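Local coordinates for CRISPR protein (Archaeoglobus fulgidus, PDB 4MJK) that probably serves as the Cas5 subunit of an archaeal type I-A CRISPR Cascade, the complex that carries the guide RNA, at residues 69-74 against 228-233; 193-198 against 232-237. All blocks are in the same frame, centred on the assembly; numbering follows the deposited sequence.

Overall arrangement
Both contacts centre on the end of strand 225-231 and the loop that follows it. Contact 1 joins this strand to strand 66-73, an outermost strand of the six-stranded antiparallel sheet. Contact 2 lies about 9 Å away, centre to centre. There the loop after strand 225-231 meets the start of strand 196-202, which is the neighbour of 225-231 in the small three-stranded sheet. Along the chain the order is 69-74, 193-198, then 228-237, and the segments share Ile-232 and Met-233. A bond from Glu-197 N to Ile-230 O, probably a hydrogen bond, ties them together. Contact 1 is buried, whereas contact 2 is at the surface. The small sheet is thus packed against the large one within this Cas5-family protein.

Contact 1. Residues 69-74 against 228-233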
loop_
_atom_site.group_PDB
_atom_site.type_symbol
_atom_site.label_atom_id
_atom_site.label_comp_id
_atom_site.label_asym_id
_atom_site.label_seq_id
_atom_site.Cartn_x
_atom_site.Cartn_y
_atom_site.Cartn_z
ATOM N N ILE A 69 23.253 11.685 4.025
ATOM C CA ILE A 69 22.142 10.996 3.389
ATOM C C ILE A 69 20.871 11.761 3.665
ATOM O O ILE A 69 20.492 11.946 4.821
ATOM C CB ILE A 69 22.002 9.532 3.856
ATOM C CG1 ILE A 69 20.757 8.895 3.213
ATOM C CG2 ILE A 69 21.936 9.446 5.371
ATOM C CD1 ILE A 69 20.675 7.371 3.411
ATOM N N GLY A 70 20.246 12.242 2.598
ATOM C CA GLY A 70 19.001 12.994 2.679
ATOM C C GLY A 70 18.065 12.516 1.584
ATOM O O GLY A 70 18.494 11.830 0.653
ATOM N N TRP A 71 16.790 12.876 1.681
ATOM C CA TRP A 71 15.810 12.410 0.720
ATOM C C TRP A 71 14.641 13.369 0.694
ATOM O O TRP A 71 14.457 14.162 1.621
ATOM C CB TRP A 71 15.314 11.000 1.085
ATOM C CG TRP A 71 14.737 10.927 2.478
ATOM C CD1 TRP A 71 13.420 11.043 2.833
ATOM C CD2 TRP A 71 15.469 10.766 3.700
ATOM N NE1 TRP A 71 13.291 10.950 4.203
ATOM C CE2 TRP A 71 14.540 10.785 4.753
ATOM C CE3 TRP A 71 16.829 10.604 3.998
ATOM C CZ2 TRP A 71 14.913 10.629 6.082
ATOM C CZ3 TRP A 71 17.203 10.451 5.327
ATOM C CH2 TRP A 71 16.248 10.472 6.350
ATOM N N LYS A 72 13.870 13.300 -0.389
ATOM C CA LYS A 72 12.664 14.095 -0.536
ATOM C C LYS A 72 11.693 13.398 -1.477
ATOM O O LYS A 72 12.106 12.667 -2.385
ATOM C CB LYS A 72 12.990 15.496 -1.065
ATOM C CG LYS A 72 13.528 15.498 -2.474
ATOM C CD LYS A 72 14.027 16.873 -2.886
ATOM C CE LYS A 72 14.633 16.822 -4.286
ATOM N NZ LYS A 72 15.171 18.158 -4.757
ATOM N N ALA A 73 10.405 13.624 -1.250
ATOM C CA ALA A 73 9.364 13.073 -2.107
ATOM C C ALA A 73 9.380 13.884 -3.387
ATOM O O ALA A 73 9.651 15.071 -3.339
ATOM C CB ALA A 73 7.995 13.176 -1.423
ATOM N N LEU A 74 9.128 13.235 -4.522
ATOM C CA LEU A 74 9.020 13.925 -5.798
ATOM C C LEU A 74 7.562 14.145 -6.166
ATOM O O LEU A 74 7.225 15.120 -6.830
ATOM C CB LEU A 74 9.731 13.124 -6.906
ATOM C CG LEU A 74 11.227 12.889 -6.622
ATOM C CD1 LEU A 74 11.890 11.975 -7.657
ATOM C CD2 LEU A 74 11.952 14.215 -6.532
ATOM N N TYR A 228 16.020 13.974 12.639
ATOM C CA TYR A 228 16.012 14.572 11.299
ATOM C C TYR A 228 14.817 15.487 11.135
ATOM O O TYR A 228 13.752 15.225 11.703
ATOM C CB TYR A 228 15.875 13.489 10.215
ATOM C CG TYR A 228 17.160 13.066 9.544
ATOM C CD1 TYR A 228 18.149 12.424 10.253
ATOM C CD2 TYR A 228 17.372 13.311 8.185
ATOM C CE1 TYR A 228 19.329 12.022 9.642
ATOM C CE2 TYR A 228 18.542 12.905 7.558
ATOM C CZ TYR A 228 19.520 12.262 8.296
ATOM O OH TYR A 228 20.700 11.864 7.686
ATOM N N ARG A 229 14.978 16.531 10.328
ATOM C CA ARG A 229 13.835 17.257 9.800
ATOM C C ARG A 229 13.569 16.645 8.427
ATOM O O ARG A 229 14.508 16.327 7.709
ATOM C CB ARG A 229 14.120 18.756 9.678
ATOM C CG ARG A 229 14.417 19.436 11.005
ATOM C CD ARG A 229 13.272 19.304 12.022
ATOM N NE ARG A 229 11.999 19.902 11.603
ATOM C CZ ARG A 229 11.606 21.140 11.912
ATOM N NH1 ARG A 229 12.392 21.938 12.628
ATOM N NH2 ARG A 229 10.423 21.585 11.510
ATOM N N ILE A 230 12.297 16.436 8.096
ATOM C CA ILE A 230 11.927 15.744 6.861
ATOM C C ILE A 230 10.847 16.536 6.150
ATOM O O ILE A 230 9.909 17.033 6.791
ATOM C CB ILE A 230 11.400 14.298 7.134
ATOM C CG1 ILE A 230 10.308 14.317 8.209
ATOM C CG2 ILE A 230 12.552 13.386 7.590
ATOM C CD1 ILE A 230 9.582 12.989 8.421
ATOM N N PRO A 231 10.963 16.664 4.824
ATOM C CA PRO A 231 9.939 17.425 4.106
ATOM C C PRO A 231 8.711 16.562 3.797
ATOM O O PRO A 231 8.842 15.363 3.500
ATOM C CB PRO A 231 10.649 17.817 2.815
ATOM C CG PRO A 231 11.579 16.649 2.546
ATOM C CD PRO A 231 12.030 16.178 3.928
ATOM N N ILE A 232 7.537 17.183 3.871
ATOM C CA ILE A 232 6.272 16.532 3.579
ATOM C C ILE A 232 5.554 17.395 2.541
ATOM O O ILE A 232 5.139 18.524 2.812
ATOM C CB ILE A 232 5.382 16.403 4.828
ATOM C CG1 ILE A 232 6.124 15.688 5.978
ATOM C CG2 ILE A 232 4.043 15.741 4.461
ATOM C CD1 ILE A 232 6.161 14.215 5.869
HETATM N N MSE A 233 5.439 16.850 1.344
HETATM C CA MSE A 233 4.851 17.539 0.213
HETATM C C MSE A 233 3.339 17.581 0.390
HETATM O O MSE A 233 2.725 16.562 0.708
HETATM C CB MSE A 233 5.211 16.728 -1.035
HETATM C CG MSE A 233 4.945 17.361 -2.359
HETATM SE SE MSE A 233 5.799 16.241 -3.720
HETATM C CE MSE A 233 7.356 17.368 -4.087
#
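Strands 69-73 and 228-231 run the same way at 27°, their axes 7.1 Å apart at closest approach, and belong to different sheets. Side chains therefore make most of the contact. At one end the Tyr-228 hydroxyl donates a hydrogen bond to Ile-69 O (OH to O 2.9 Å). The donor lies in the carbonyl plane, and the oxygen sits at the edge of the tyrosine ring. Ile-69 CG2 also touches the hydroxyl.

The six-membered ring of Trp-71 and the Tyr-228 ring are nearly parallel, with planes at 21°. They are so displaced, with centroids 5.0 Å from each other, that only one side of each meets the other. The CZ3-CH2 side of the indole meets the CD2-CE2 side of the tyrosine, with Trp-71 CH2 3.6 Å from Tyr-228 CE2. Beside it, Trp-71 CZ2 meets Ile-230 CG2 at 3.9 Å. Tyr-30, Trp-130 and Tyr-201 also meet this indole.

Further along, Pro-231 CG rests against Lys-72 CB at 4.0 Å. The lysine chain then extends away, and its NZ forms salt bridges with Asp-177 and Glu-258. At the other end is Met-233, a selenomethionine. Its chain bends at chi3 (-104°), and its SE-CE end packs on two backbone carbonyls. CE lies 3.3 Å from Ala-73 O, and SE lies 3.6 Å from Leu-74 O.

The contact is buried and mainly apolar, with one polar link. The tyrosine hydroxyl, which would be costly to bury alone, is satisfied by a main-chain carbonyl. That bond fixes where the hydroxyl end of the ring sits, while Trp-71 packing against CD2 and CE2 would hinder the ring from turning.

Contact 2. Residues 193-198 against 232-237; sequences SQRWEF and IMTSIF
At an edge of the three-stranded antiparallel sheet, the bend leading into strand 196-202 meets the loop that leaves strand 225-231. One backbone hydrogen bond links the two segments. Ile-232 N donates to Arg-195 O (2.9 Å, N-H...O 164°), and the donor stands above the carbonyl plane. The chain turns at Arg-195, where phi is positive (86°). Arg-195 N points to the Gln-194 side chain instead of to the other segment, and donates to OE1 2.6 Å away, on a lone pair of that oxygen.

Ile-232 is the buried residue here. Its CG1 reaches Glu-197 CB at 4.1 Å, and its CG2 approaches Arg-195 NE. The arginine crosses the isoleucine obliquely and bends at chi2 and chi3. Ile-232 CB lies under one face of the guanidinium, toward its rim. Thr-234 crosses the arginine at about a right angle, with CG2 3.5 Å from Arg-195 CG.

Glu-197 OE1 lies at the guanidinium edge, in plane, and forms a long salt bridge with Arg-195 NH1 (3.5 Å). Its OE2 accepts from Phe-198 N at 3.0 Å through the anti lone pair. The carboxylate is thus held by Phe-198 N while it holds the guanidinium.

The Ile-232 N to Arg-195 O bond carries the register of the Glu-197/Ile-230 pair one step further, where the strands part. Strands 196-202 and 225-231 are consecutive and antiparallel, paired as a beta-hairpin with a long connection.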
loop_
_atom_site.group_PDB
_atom_site.type_symbol
_atom_site.label_atom_id
_atom_site.label_comp_id
_atom_site.label_asym_id
_atom_site.label_seq_id
_atom_site.Cartn_x
_atom_site.Cartn_y
_atom_site.Cartn_z
ATOM N N SER A 193 8.871 26.921 2.288
ATOM C CA SER A 193 7.617 26.280 1.890
ATOM C C SER A 193 7.319 25.086 2.785
ATOM O O SER A 193 8.219 24.327 3.183
ATOM C CB SER A 193 7.617 25.892 0.418
ATOM O OG SER A 193 8.799 25.200 0.097
ATOM N N GLN A 194 6.041 24.945 3.106
ATOM C CA GLN A 194 5.622 24.184 4.269
ATOM C C GLN A 194 5.594 22.686 4.232
ATOM O O GLN A 194 5.542 22.028 3.181
ATOM C CB GLN A 194 4.269 24.658 4.798
ATOM C CG GLN A 194 4.400 25.773 5.820
ATOM C CD GLN A 194 5.102 25.319 7.085
ATOM O OE1 GLN A 194 5.440 24.139 7.242
ATOM N NE2 GLN A 194 5.316 26.254 8.003
ATOM N N ARG A 195 5.573 22.213 5.475
ATOM C CA ARG A 195 5.628 20.845 5.899
ATOM C C ARG A 195 7.053 20.331 6.033
ATOM O O ARG A 195 7.631 19.747 5.118
ATOM C CB ARG A 195 4.676 19.956 5.118
ATOM C CG ARG A 195 3.235 20.156 5.577
ATOM C CD ARG A 195 3.066 19.706 7.020
ATOM N NE ARG A 195 2.329 18.446 7.073
ATOM C CZ ARG A 195 2.353 17.590 8.091
ATOM N NH1 ARG A 195 3.086 17.841 9.165
ATOM N NH2 ARG A 195 1.640 16.476 8.030
ATOM N N TRP A 196 7.594 20.597 7.214
ATOM C CA TRP A 196 8.816 19.988 7.688
ATOM C C TRP A 196 8.535 19.325 9.039
ATOM O O TRP A 196 8.357 19.999 10.063
ATOM C CB TRP A 196 9.914 21.031 7.816
ATOM C CG TRP A 196 10.408 21.467 6.474
ATOM C CD1 TRP A 196 9.885 22.467 5.682
ATOM C CD2 TRP A 196 11.482 20.886 5.734
ATOM N NE1 TRP A 196 10.602 22.557 4.514
ATOM C CE2 TRP A 196 11.582 21.594 4.517
ATOM C CE3 TRP A 196 12.388 19.842 5.988
ATOM C CZ2 TRP A 196 12.548 21.292 3.557
ATOM C CZ3 TRP A 196 13.343 19.550 5.042
ATOM C CH2 TRP A 196 13.417 20.272 3.836
ATOM N N GLU A 197 8.495 18.003 9.035
ATOM C CA GLU A 197 8.234 17.251 10.246
ATOM C C GLU A 197 9.545 16.870 10.947
ATOM O O GLU A 197 10.620 17.258 10.495
ATOM C CB GLU A 197 7.405 16.013 9.908
ATOM C CG GLU A 197 5.921 16.209 10.162
ATOM C CD GLU A 197 5.560 16.018 11.626
ATOM O OE1 GLU A 197 4.350 16.028 11.941
ATOM O OE2 GLU A 197 6.484 15.854 12.463
ATOM N N PHE A 198 9.428 16.147 12.061
ATOM C CA PHE A 198 10.557 15.633 12.824
ATOM C C PHE A 198 10.443 14.112 12.838
ATOM O O PHE A 198 9.338 13.562 12.935
ATOM C CB PHE A 198 10.496 16.084 14.296
ATOM C CG PHE A 198 10.684 17.567 14.511
ATOM C CD1 PHE A 198 11.906 18.067 14.935
ATOM C CD2 PHE A 198 9.638 18.455 14.287
ATOM C CE1 PHE A 198 12.083 19.425 15.140
ATOM C CE2 PHE A 198 9.806 19.825 14.491
ATOM C CZ PHE A 198 11.029 20.303 14.921
ATOM N N ILE A 232 7.537 17.183 3.871
ATOM C CA ILE A 232 6.272 16.532 3.579
ATOM C C ILE A 232 5.554 17.395 2.541
ATOM O O ILE A 232 5.139 18.524 2.812
ATOM C CB ILE A 232 5.382 16.403 4.828
ATOM C CG1 ILE A 232 6.124 15.688 5.978
ATOM C CG2 ILE A 232 4.043 15.741 4.461
ATOM C CD1 ILE A 232 6.161 14.215 5.869
HETATM N N MSE A 233 5.439 16.850 1.344
HETATM C CA MSE A 233 4.851 17.539 0.213
HETATM C C MSE A 233 3.339 17.581 0.390
HETATM O O MSE A 233 2.725 16.562 0.708
HETATM C CB MSE A 233 5.211 16.728 -1.035
HETATM C CG MSE A 233 4.945 17.361 -2.359
HETATM SE SE MSE A 233 5.799 16.241 -3.720
HETATM C CE MSE A 233 7.356 17.368 -4.087
ATOM N N THR A 234 2.737 18.752 0.202
ATOM C CA THR A 234 1.284 18.881 0.313
ATOM C C THR A 234 0.622 19.115 -1.042
ATOM O O THR A 234 -0.599 19.054 -1.161
ATOM C CB THR A 234 0.877 20.021 1.264
ATOM O OG1 THR A 234 1.567 21.223 0.902
ATOM C CG2 THR A 234 1.221 19.662 2.699
ATOM N N SER A 235 1.430 19.388 -2.057
ATOM C CA SER A 235 0.924 19.650 -3.395
ATOM C C SER A 235 1.969 19.213 -4.392
ATOM O O SER A 235 3.175 19.332 -4.137
ATOM C CB SER A 235 0.630 21.147 -3.573
ATOM O OG SER A 235 0.616 21.526 -4.946
ATOM N N ILE A 236 1.510 18.717 -5.536
ATOM C CA ILE A 236 2.417 18.277 -6.586
ATOM C C ILE A 236 3.327 19.422 -7.042
ATOM O O ILE A 236 4.411 19.190 -7.573
ATOM C CB ILE A 236 1.632 17.692 -7.789
ATOM C CG1 ILE A 236 2.577 17.032 -8.795
ATOM C CG2 ILE A 236 0.765 18.773 -8.457
ATOM C CD1 ILE A 236 3.326 15.834 -8.239
ATOM N N PHE A 237 2.900 20.660 -6.822
ATOM C CA PHE A 237 3.662 21.802 -7.337
ATOM C C PHE A 237 4.538 22.503 -6.297
ATOM O O PHE A 237 5.399 23.305 -6.650
ATOM C CB PHE A 237 2.742 22.818 -8.025
ATOM C CG PHE A 237 1.964 22.242 -9.170
ATOM C CD1 PHE A 237 2.621 21.680 -10.250
ATOM C CD2 PHE A 237 0.585 22.247 -9.160
ATOM C CE1 PHE A 237 1.908 21.139 -11.324
ATOM C CE2 PHE A 237 -0.136 21.702 -10.222
ATOM C CZ PHE A 237 0.538 21.146 -11.304
#